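Local coordinates for protein MxaA (Stigmatella aurantiaca, PDB 4W4T) that reduces the carrier-bound product of the myxalamid PKS-NRPS pathway through its terminal NADPH-dependent reductase domain, the part present here, probably releasing it as a primary alcohol, at residues G95-R98 / I99-N102. Numbering follows the deposited sequence.
Sequences GMNR and IRKN
Asn-97 and Arg-100, one turn apart on helix 92-105, lie side by side and point the same way, with amide and guanidinium planes 62° apart. The carboxamide oxygen bridges the two terminal nitrogens of the arginine: OD1 of Asn-97 accepts a hydrogen bond from NH1 of Arg-100 at 3.2 Å and a weak one from NH2 of Arg-100 at 3.3 Å. The NH1 donor is tilted out of the amide plane, whereas OD1 stays close to the guanidinium plane. With CG of Arg-100 anti to the backbone N (chi1 -174°) and a bend at chi3 (61°), the chain folds back toward the preceding turn, setting one guanidinium face over Asn-97 O. That carbonyl also accepts the Lys-101 N-H, and CG of Lys-101 passes 3.2 Å from Asn-97 O. Replacing Arg-100 by an alanine would probably leave Asn-97 OD1 without this fork of donors and its amide freer to turn. On the buried side, CG1 of Ile-99 rests 3.4 Å from Gly-95 O, and the isoleucine packs on Ile-117, Pro-119 and Leu-72. Arg-98, an NADPH-binding residue, donates from NH1 to Arg-88 O, while Asn-102 ND2 bonds Ala-63 O and Gly-65 O in the cofactor loop. The i to i+3 pair thus lies on the outer side of helix 92-105, the crossover of a Rossmann-type beta-alpha-beta unit between strands 82-87 and 117-121.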
loop_
_atom_site.group_PDB
_atom_site.type_symbol
_atom_site.label_atom_id
_atom_site.label_comp_id
_atom_site.label_asym_id
_atom_site.label_seq_id
_atom_site.Cartn_x
_atom_site.Cartn_y
_atom_site.Cartn_z
ATOM N N GLY A 95 -11.976 -19.237 20.495
ATOM C CA GLY A 95 -12.694 -17.977 20.354
ATOM C C GLY A 95 -12.591 -17.156 21.630
ATOM O O GLY A 95 -12.244 -15.960 21.611
HETATM N N MSE A 96 -12.848 -17.790 22.768
HETATM C CA MSE A 96 -12.728 -17.139 24.061
HETATM C C MSE A 96 -11.352 -16.620 24.291
HETATM O O MSE A 96 -11.196 -15.538 24.806
HETATM C CB MSE A 96 -13.050 -18.089 25.186
HETATM C CG MSE A 96 -13.081 -17.376 26.525
HETATM SE SE MSE A 96 -14.594 -16.203 26.765
HETATM C CE MSE A 96 -15.194 -16.322 28.620
ATOM N N ASN A 97 -10.347 -17.362 23.900
ATOM C CA ASN A 97 -8.973 -16.878 24.041
ATOM C C ASN A 97 -8.733 -15.591 23.267
ATOM O O ASN A 97 -8.074 -14.679 23.759
ATOM C CB ASN A 97 -7.962 -17.930 23.582
ATOM C CG ASN A 97 -7.997 -19.179 24.433
ATOM O OD1 ASN A 97 -8.545 -19.181 25.537
ATOM N ND2 ASN A 97 -7.400 -20.249 23.929
ATOM N N ARG A 98 -9.258 -15.528 22.051
ATOM C CA ARG A 98 -9.120 -14.332 21.232
ATOM C C ARG A 98 -9.810 -13.149 21.908
ATOM O O ARG A 98 -9.232 -12.078 22.041
ATOM C CB ARG A 98 -9.696 -14.556 19.830
ATOM C CG ARG A 98 -8.944 -15.579 18.992
ATOM C CD ARG A 98 -9.326 -15.466 17.517
ATOM N NE ARG A 98 -8.900 -14.188 16.940
ATOM C CZ ARG A 98 -9.585 -13.511 16.022
ATOM N NH1 ARG A 98 -10.743 -13.983 15.567
ATOM N NH2 ARG A 98 -9.119 -12.359 15.566
ATOM N N ILE A 99 -11.045 -13.351 22.343
ATOM C CA ILE A 99 -11.782 -12.287 23.004
ATOM C C ILE A 99 -11.052 -11.840 24.272
ATOM O O ILE A 99 -10.837 -10.638 24.486
ATOM C CB ILE A 99 -13.192 -12.741 23.324
ATOM C CG1 ILE A 99 -13.939 -13.008 22.016
ATOM C CG2 ILE A 99 -13.917 -11.698 24.138
ATOM C CD1 ILE A 99 -15.189 -13.844 22.190
ATOM N N ARG A 100 -10.626 -12.799 25.091
ATOM C CA ARG A 100 -9.922 -12.453 26.327
ATOM C C ARG A 100 -8.634 -11.674 26.055
ATOM O O ARG A 100 -8.375 -10.648 26.693
ATOM C CB ARG A 100 -9.593 -13.701 27.141
ATOM C CG ARG A 100 -8.986 -13.374 28.502
ATOM C CD ARG A 100 -8.498 -14.620 29.233
ATOM N NE ARG A 100 -7.460 -15.306 28.474
ATOM C CZ ARG A 100 -7.636 -16.456 27.829
ATOM N NH1 ARG A 100 -8.814 -17.078 27.869
ATOM N NH2 ARG A 100 -6.624 -16.990 27.155
ATOM N N LYS A 101 -7.832 -12.151 25.109
ATOM C CA LYS A 101 -6.564 -11.502 24.806
ATOM C C LYS A 101 -6.770 -10.074 24.304
ATOM O O LYS A 101 -6.005 -9.160 24.661
ATOM C CB LYS A 101 -5.769 -12.312 23.777
ATOM C CG LYS A 101 -5.122 -13.579 24.349
ATOM C CD LYS A 101 -4.248 -14.290 23.318
ATOM C CE LYS A 101 -3.695 -15.605 23.863
ATOM N NZ LYS A 101 -2.887 -15.405 25.107
ATOM N N ASN A 102 -7.793 -9.881 23.474
ATOM C CA ASN A 102 -8.106 -8.542 22.982
ATOM C C ASN A 102 -8.385 -7.608 24.149
ATOM O O ASN A 102 -7.839 -6.508 24.211
ATOM C CB ASN A 102 -9.307 -8.563 22.029
ATOM C CG ASN A 102 -9.533 -7.219 21.341
ATOM O OD1 ASN A 102 -8.601 -6.621 20.827
ATOM N ND2 ASN A 102 -10.779 -6.752 21.326
#